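Local structure of 24-sterol C-methyltransferase (Haloferax volcanii, 6F5Z) at the interface of chains A and B. The protein is a putative S-adenosylmethionine-dependent methyltransferase that forms a holoenzyme with its activator Trm112. Numbering follows the deposited sequence. Chains: chain A, 24-sterol C-methyltransferase; chain B, UPF0434 family protein.

Contact 1: the interface of chains A and B. Residues chain A 75-76, 79, 89-91; chain B 49-50.
B:Ile50 inserts its branched side chain between helix 72-80 and strand 87-91 of the methyltransferase, and its two arms diverge. The longer arm runs to the helix: with CG1 anti to the carbonyl carbon (chi1 -63°) and the chain extended beyond it, the CD1 methyl ends against the backbone of A:Gln76, 3.8 Å from its CA. The same methyl lies near the carbonyl O of A:Val75 and the CB of A:Arg79, so one turn of the helix receives it. The shorter arm, CG2, meets the strand and the valines: it sits 3.9 Å from A:Val75 CG2, the two side chains meeting at a slant, and 4.0 Å from A:Val91 CG2, whose side chain runs at about a right angle to it. A:Phe89 O lies 3.7 Å from the same CG2. Next to this packing, the ring of A:Phe89 meets the guanidinium of A:Arg79 edge to face, its CD2 3.8 Å above the middle of the guanidinium plane. Polar contact is indirect: a water binds both A:Phe89 N and O and reaches B:Gly49 O at 3.0 Å from the water oxygen. B:Ile50 thus appears to fasten the activator to the methyltransferase by packing, with water carrying the polar link.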
# COMPACT_ATOMS: atom_id res chain seq x y z
N VAL A 75 0.15 5.43 -28.29
CA VAL A 75 -0.78 6.44 -27.74
C VAL A 75 -1.87 6.79 -28.72
O VAL A 75 -2.96 7.12 -28.27
CB VAL A 75 -0.22 7.73 -27.09
CG1 VAL A 75 0.29 7.45 -25.69
CG2 VAL A 75 0.85 8.36 -27.95
N GLN A 76 -1.61 6.69 -30.04
CA GLN A 76 -2.69 6.92 -31.00
C GLN A 76 -3.76 5.85 -30.77
O GLN A 76 -4.94 6.18 -30.74
CB GLN A 76 -2.15 6.82 -32.43
CG GLN A 76 -1.34 8.03 -32.81
CD GLN A 76 -0.33 7.73 -33.88
OE1 GLN A 76 -0.53 6.84 -34.74
NE2 GLN A 76 0.75 8.49 -33.87
N ARG A 79 -5.66 6.58 -27.48
CA ARG A 79 -6.59 7.69 -27.65
C ARG A 79 -7.85 7.20 -28.37
O ARG A 79 -8.98 7.54 -27.99
CB ARG A 79 -5.87 8.82 -28.43
CG ARG A 79 -6.77 9.94 -28.95
CD ARG A 79 -7.18 10.88 -27.85
NE ARG A 79 -8.20 10.29 -26.98
CZ ARG A 79 -8.48 10.77 -25.77
NH1 ARG A 79 -9.40 10.18 -25.01
NH2 ARG A 79 -7.87 11.85 -25.31
N PHE A 89 -3.52 11.78 -23.75
CA PHE A 89 -2.40 10.92 -24.08
C PHE A 89 -1.31 11.74 -24.72
O PHE A 89 -1.58 12.73 -25.41
CB PHE A 89 -2.87 9.83 -25.04
CG PHE A 89 -3.85 8.91 -24.34
CD1 PHE A 89 -3.39 7.87 -23.54
CD2 PHE A 89 -5.21 9.13 -24.43
CE1 PHE A 89 -4.30 7.05 -22.85
CE2 PHE A 89 -6.12 8.32 -23.74
CZ PHE A 89 -5.66 7.29 -22.93
N LEU A 90 -0.07 11.36 -24.45
CA LEU A 90 1.08 12.08 -24.97
C LEU A 90 2.24 11.12 -25.20
O LEU A 90 2.36 10.08 -24.51
CB LEU A 90 1.51 13.21 -24.02
CG LEU A 90 2.03 12.81 -22.63
CD1 LEU A 90 2.89 13.92 -22.04
CD2 LEU A 90 0.87 12.48 -21.63
N VAL A 91 3.11 11.49 -26.16
CA VAL A 91 4.34 10.75 -26.39
C VAL A 91 5.38 11.34 -25.45
O VAL A 91 5.51 12.57 -25.35
CB VAL A 91 4.81 10.80 -27.86
CG1 VAL A 91 5.83 9.68 -28.12
CG2 VAL A 91 3.65 10.70 -28.85
N GLY B 49 -4.37 16.02 -31.58
CA GLY B 49 -4.63 16.08 -30.14
C GLY B 49 -3.58 15.46 -29.24
O GLY B 49 -3.70 15.53 -28.00
N ILE B 50 -2.54 14.83 -29.83
CA ILE B 50 -1.52 14.18 -29.03
C ILE B 50 -0.21 14.96 -29.10
O ILE B 50 0.45 15.00 -30.16
CB ILE B 50 -1.31 12.71 -29.50
CG1 ILE B 50 -2.64 11.89 -29.28
CG2 ILE B 50 -0.12 12.09 -28.71
CD1 ILE B 50 -2.58 10.47 -29.79
O HOH W 1 -4.43 13.77 -25.71

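Contact 2: the interface of chains A and B. Residues chain A 65-66, 85-86, 88-89; chain B 1-2, 5.
B:Leu5 of the Trm112 activator, in the 3-10 helix 3-8, packs against A:Phe66 and A:Ser88 on neighbouring strands of the Rossmann-like methyltransferase. Its CB lies 3.8 Å from CZ of A:Phe66, and the leucine and the phenylalanine run antiparallel alongside one another. CG remains near the same ring atom, at 4.0 Å from A:Phe66 CZ. Of the two methyls, CD2 goes farther into the methyltransferase and touches A:Ser88 CB at 3.6 Å, with OG of the serine similarly near. The backbone O of B:Leu5 meets the A:Phe66 ring at its edge and in plane, 3.2 Å from CZ, where the aromatic C-H can point at it.

A:Ser88 OG lies between its backbone N and carbonyl carbon (chi1 69°), which lets it hydrogen-bond A:Gly65 O on strand 64-69 while its CB receives the methyls of the activator. One of these is CE of B:Met1, 3.4 Å from A:Ser88 OG; a bend at chi3 (-75°) turns it toward the serine. Farther out, B:Lys2 lays its CD 3.5 Å from A:Asp85 O, and a water joins that oxygen to B:Lys2 N. A:Asp85 and A:Asp86 are poorly ordered, and their carboxylates stand apart from the lysine amine, so any attraction is probably long-range.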
# COMPACT_ATOMS: atom_id res chain seq x y z
N GLY A 65 -6.40 12.63 -16.38
CA GLY A 65 -5.49 11.50 -16.55
C GLY A 65 -4.58 11.76 -17.72
O GLY A 65 -5.02 12.37 -18.71
N PHE A 66 -3.29 11.39 -17.60
CA PHE A 66 -2.30 11.54 -18.67
C PHE A 66 -1.71 10.18 -18.91
O PHE A 66 -1.10 9.62 -17.99
CB PHE A 66 -1.17 12.49 -18.27
CG PHE A 66 -1.64 13.90 -18.03
CD1 PHE A 66 -2.17 14.28 -16.81
CD2 PHE A 66 -1.48 14.87 -19.02
CE1 PHE A 66 -2.55 15.61 -16.57
CE2 PHE A 66 -1.81 16.21 -18.76
CZ PHE A 66 -2.40 16.55 -17.57
N ASP A 85 -12.51 13.08 -23.04
CA ASP A 85 -11.38 14.00 -23.14
C ASP A 85 -10.77 14.33 -21.77
O ASP A 85 -9.75 15.03 -21.71
CB ASP A 85 -11.74 15.26 -23.94
CG ASP A 85 -12.05 14.94 -25.40
OD1 ASP A 85 -11.20 14.29 -26.06
OD2 ASP A 85 -13.14 15.33 -25.87
N ASP A 86 -11.33 13.77 -20.68
CA ASP A 86 -10.77 13.95 -19.33
C ASP A 86 -9.48 13.15 -19.23
O ASP A 86 -8.66 13.39 -18.34
CB ASP A 86 -11.79 13.52 -18.26
CG ASP A 86 -13.05 14.39 -18.19
OD1 ASP A 86 -12.98 15.57 -18.64
OD2 ASP A 86 -14.08 13.92 -17.68
N SER A 88 -6.13 12.21 -21.32
CA SER A 88 -5.30 12.69 -22.42
C SER A 88 -4.12 11.76 -22.58
O SER A 88 -3.77 11.02 -21.66
CB SER A 88 -4.79 14.09 -22.15
OG SER A 88 -3.84 14.06 -21.09
N PHE A 89 -3.52 11.78 -23.75
CA PHE A 89 -2.40 10.92 -24.08
C PHE A 89 -1.31 11.74 -24.72
O PHE A 89 -1.58 12.73 -25.41
CB PHE A 89 -2.87 9.83 -25.04
CG PHE A 89 -3.85 8.91 -24.34
CD1 PHE A 89 -3.39 7.87 -23.54
CD2 PHE A 89 -5.21 9.13 -24.43
CE1 PHE A 89 -4.30 7.05 -22.85
CE2 PHE A 89 -6.12 8.32 -23.74
CZ PHE A 89 -5.66 7.29 -22.93
N MET B 1 -5.59 17.25 -26.99
CA MET B 1 -5.50 17.33 -25.53
C MET B 1 -6.18 18.63 -25.09
O MET B 1 -5.98 19.67 -25.71
CB MET B 1 -4.03 17.34 -25.07
CG MET B 1 -3.86 17.54 -23.56
SD MET B 1 -2.14 17.56 -22.99
CE MET B 1 -1.69 15.75 -23.09
N LYS B 2 -6.90 18.59 -23.96
CA LYS B 2 -7.53 19.79 -23.43
C LYS B 2 -6.50 20.83 -23.04
O LYS B 2 -5.54 20.50 -22.34
CB LYS B 2 -8.34 19.43 -22.17
CG LYS B 2 -9.68 18.80 -22.44
CD LYS B 2 -10.29 18.40 -21.06
CE LYS B 2 -11.79 18.47 -21.01
NZ LYS B 2 -12.27 19.85 -20.70
N LEU B 5 -5.59 20.91 -19.40
CA LEU B 5 -4.69 19.88 -18.87
C LEU B 5 -3.24 20.26 -19.09
O LEU B 5 -2.35 19.67 -18.48
CB LEU B 5 -4.96 18.52 -19.54
CG LEU B 5 -6.03 17.60 -18.91
CD1 LEU B 5 -7.33 18.32 -18.64
CD2 LEU B 5 -6.29 16.43 -19.81
O HOH W 2 -7.61 15.90 -23.22

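Contact 3: the interface of chains A and B. Residues chain A 96-97, 99, 125, 128; chain B 10, 12, 15.
A bend at chi2 (-50°) followed by an extended stretch carries B:Lys15 across the guanidinium of A:Arg128 and brings its amine NZ among acceptors of both chains; A:Glu125, bent at its own chi2 (-75°), reaches toward it tip to tip. The lysine belongs to the Trm112 activator and the acceptors across the interface to the class I methyltransferase fold, in helix 119-129 and the loop after strand 87-91. NZ forms salt bridges with A:Asp96 OD1 and A:Glu125 OE1, each 3.0 Å away and each met from above its carboxylate plane. It also donates to A:Leu97 O at 3.1 Å, coming from above that carbonyl plane, and to B:Pro12 O of its own chain. With at most three N-H to give, the amine must share at least one among these oxygens, and the carboxylates would be expected to stabilise a positive charge.

A:Arg128 fixes A:Glu125 side-on, NE to OE2 at 2.9 Å and NH2 to OE1, both on the syn side but tilted out of the carboxylate plane. The anti lone pair of A:Glu125 OE1 takes A:Leu97 N, and this oxygen accepts from A:Arg128 and B:Lys15 as well. At its other edge the guanidinium holds A:Phe99 O end-on, NH1 at 2.8 Å and NH2 farther off. One guanidinium face carries B:Lys15 CD, 3.5 Å above the plane and offset toward the rim, near NH2. Nearby, B:Cys10 SG rests 3.4 Å from A:Phe99 O.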
# COMPACT_ATOMS: atom_id res chain seq x y z
N ASP A 96 12.82 11.62 -18.80
CA ASP A 96 12.56 13.04 -18.50
C ASP A 96 11.11 13.34 -18.70
O ASP A 96 10.57 13.48 -19.81
CB ASP A 96 13.48 14.05 -19.20
CG ASP A 96 14.75 14.44 -18.43
OD1 ASP A 96 14.66 14.71 -17.18
OD2 ASP A 96 15.80 14.47 -19.06
N LEU A 97 10.45 13.34 -17.57
CA LEU A 97 9.00 13.49 -17.58
C LEU A 97 8.61 14.94 -17.82
O LEU A 97 9.13 15.83 -17.15
CB LEU A 97 8.40 12.93 -16.29
CG LEU A 97 8.76 11.45 -16.00
CD1 LEU A 97 8.10 10.93 -14.75
CD2 LEU A 97 8.36 10.55 -17.17
N PHE A 99 6.31 16.92 -16.86
CA PHE A 99 5.37 17.48 -15.88
C PHE A 99 6.09 18.33 -14.85
O PHE A 99 7.24 18.02 -14.46
CB PHE A 99 4.61 16.36 -15.13
CG PHE A 99 3.83 15.48 -16.07
CD1 PHE A 99 2.56 15.86 -16.49
CD2 PHE A 99 4.35 14.29 -16.53
CE1 PHE A 99 1.84 15.05 -17.36
CE2 PHE A 99 3.63 13.50 -17.43
CZ PHE A 99 2.40 13.91 -17.86
N GLU A 125 12.43 11.25 -11.01
CA GLU A 125 11.47 12.06 -11.76
C GLU A 125 10.07 11.87 -11.23
O GLU A 125 9.30 12.82 -11.15
CB GLU A 125 11.51 11.68 -13.24
CG GLU A 125 12.71 12.31 -13.93
CD GLU A 125 12.46 13.80 -14.14
OE1 GLU A 125 11.64 14.13 -15.03
OE2 GLU A 125 12.96 14.61 -13.32
N ARG A 128 9.75 13.72 -8.09
CA ARG A 128 9.68 15.15 -8.40
C ARG A 128 8.25 15.54 -8.78
O ARG A 128 7.72 16.51 -8.23
CB ARG A 128 10.62 15.48 -9.57
CG ARG A 128 10.67 16.97 -9.92
CD ARG A 128 11.62 17.28 -11.08
NE ARG A 128 11.20 16.66 -12.34
CZ ARG A 128 10.17 17.09 -13.09
NH1 ARG A 128 9.43 18.12 -12.69
NH2 ARG A 128 9.84 16.44 -14.20
N CYS B 10 5.57 20.70 -18.96
CA CYS B 10 6.77 21.50 -19.05
C CYS B 10 7.71 20.89 -20.04
O CYS B 10 7.52 19.76 -20.50
CB CYS B 10 7.42 21.65 -17.69
SG CYS B 10 8.02 20.09 -17.01
N PRO B 12 10.43 18.77 -21.35
CA PRO B 12 11.11 17.62 -20.71
C PRO B 12 12.60 17.82 -20.54
O PRO B 12 13.17 17.21 -19.64
CB PRO B 12 10.83 16.47 -21.67
CG PRO B 12 10.55 17.12 -23.01
CD PRO B 12 9.82 18.40 -22.65
N LYS B 15 12.57 21.34 -17.75
CA LYS B 15 11.40 21.59 -16.91
C LYS B 15 10.93 23.03 -16.92
O LYS B 15 10.17 23.45 -16.04
CB LYS B 15 11.59 21.08 -15.44
CG LYS B 15 12.28 19.71 -15.32
CD LYS B 15 11.69 18.61 -16.20
CE LYS B 15 12.49 17.36 -16.00
NZ LYS B 15 12.15 16.36 -17.00

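Contact 4: the interface of chains A and B. Residues chain A 90-93, 98; chain B 51-55.
The carboxamide of B:Asn52 turns one face to A:Val91, whose CB sits over the amide carbon CG, 3.7 Å away, with OD1 toward CG1 and ND2 toward CG2. OD1 also accepts a hydrogen bond from B:Leu54 N in the plane of its carbonyl at 3.1 Å, which fixes the rotation of the amide; CG anti to the backbone N (chi1 -173°) puts the group in position for both contacts. The ring of B:Pro51 contributes its CD to the CB of A:Leu90.

A:Val91 is bonded through its backbone on either side of B:Asn52: its N donates to B:Pro51 O at 2.9 Å, and its O accepts from B:Leu53 N at 2.8 Å. The leucines of the activator pack on either side of this backbone pairing. B:Leu53 CD1 reaches A:Leu90 CD1 at 3.8 Å, while its CB rests by the ring of A:Pro98. B:Leu54 meets A:Val91 CG1 with its CD1, 3.7 Å away, and lays CD2 over the backbone of A:Gly92. A water links A:Asp93 N to B:Leu53 O, at 2.8 Å from each atom, continuing the polar contact beyond the strand.

In the fold, A:Val91 ends strand 87-91, and it forms a parallel bridge with B:Asn52, which follows strand 50-51; this short pairing in effect continues the edge of the methyltransferase sheet into the activator.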
# COMPACT_ATOMS: atom_id res chain seq x y z
N LEU A 90 -0.07 11.36 -24.45
CA LEU A 90 1.08 12.08 -24.97
C LEU A 90 2.24 11.12 -25.20
O LEU A 90 2.36 10.08 -24.51
CB LEU A 90 1.51 13.21 -24.02
CG LEU A 90 2.03 12.81 -22.63
CD1 LEU A 90 2.89 13.92 -22.04
CD2 LEU A 90 0.87 12.48 -21.63
N VAL A 91 3.11 11.49 -26.16
CA VAL A 91 4.34 10.75 -26.39
C VAL A 91 5.38 11.34 -25.45
O VAL A 91 5.51 12.57 -25.35
CB VAL A 91 4.81 10.80 -27.86
CG1 VAL A 91 5.83 9.68 -28.12
CG2 VAL A 91 3.65 10.70 -28.85
N GLY A 92 6.11 10.47 -24.74
CA GLY A 92 7.11 10.95 -23.81
C GLY A 92 8.02 9.83 -23.39
O GLY A 92 7.77 8.66 -23.73
N ASP A 93 9.09 10.19 -22.72
CA ASP A 93 10.12 9.22 -22.32
C ASP A 93 10.32 9.19 -20.80
O ASP A 93 10.34 10.21 -20.12
CB ASP A 93 11.46 9.56 -23.01
CG ASP A 93 12.53 8.52 -22.74
OD1 ASP A 93 12.38 7.36 -23.23
OD2 ASP A 93 13.48 8.83 -22.02
N PRO A 98 7.65 15.17 -18.73
CA PRO A 98 7.27 16.54 -19.07
C PRO A 98 6.19 17.13 -18.18
O PRO A 98 5.26 17.79 -18.67
CB PRO A 98 6.80 16.39 -20.53
CG PRO A 98 6.07 15.04 -20.50
CD PRO A 98 7.01 14.18 -19.63
N PRO B 51 0.23 15.54 -27.95
CA PRO B 51 1.53 16.19 -27.93
C PRO B 51 2.64 15.15 -27.99
O PRO B 51 2.56 14.11 -27.30
CB PRO B 51 1.57 16.90 -26.57
CG PRO B 51 0.15 16.89 -26.09
CD PRO B 51 -0.46 15.66 -26.66
N ASN B 52 3.69 15.44 -28.78
CA ASN B 52 4.86 14.58 -28.81
C ASN B 52 5.92 15.32 -28.02
O ASN B 52 6.58 16.23 -28.54
CB ASN B 52 5.30 14.25 -30.23
CG ASN B 52 6.41 13.22 -30.20
OD1 ASN B 52 7.20 13.14 -29.25
ND2 ASN B 52 6.52 12.44 -31.26
N LEU B 53 6.06 14.93 -26.73
CA LEU B 53 6.96 15.55 -25.78
C LEU B 53 8.21 14.70 -25.55
O LEU B 53 8.83 14.80 -24.48
CB LEU B 53 6.24 15.92 -24.47
CG LEU B 53 5.31 17.12 -24.62
CD1 LEU B 53 4.19 17.10 -23.62
CD2 LEU B 53 6.07 18.41 -24.47
N LEU B 54 8.59 13.89 -26.57
CA LEU B 54 9.86 13.20 -26.50
C LEU B 54 10.95 14.26 -26.64
O LEU B 54 10.80 15.20 -27.44
CB LEU B 54 10.05 12.22 -27.67
CG LEU B 54 9.26 10.95 -27.61
CD1 LEU B 54 9.37 10.24 -28.91
CD2 LEU B 54 9.78 10.03 -26.48
N PRO B 55 12.11 14.04 -26.01
CA PRO B 55 13.26 14.93 -26.24
C PRO B 55 13.60 14.96 -27.72
O PRO B 55 13.36 13.98 -28.43
CB PRO B 55 14.40 14.24 -25.47
CG PRO B 55 13.74 13.45 -24.45
CD PRO B 55 12.47 12.95 -25.07
O HOH W 3 9.45 12.96 -22.43

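Strand 87-91 of the methyltransferase ties three of the contacts together: contact 1 and contact 2 share A:Phe89, and contact 1 and contact 4 share A:Leu90 and A:Val91. The C-alpha centre of contact 1 lies about 9 Å from those of both contact 2 and contact 4, which are about 13 Å from each other. Contact 3 lies beside contact 4, about 10 Å away, but 17 Å from contacts 1 and 2, and adds a charged end to a largely apolar and backbone-mediated interface. On the activator, residues 49-55 pass from contact 1 into contact 4, while its N-terminal region supplies contacts 2 and 3, consistent with one continuous holoenzyme interface.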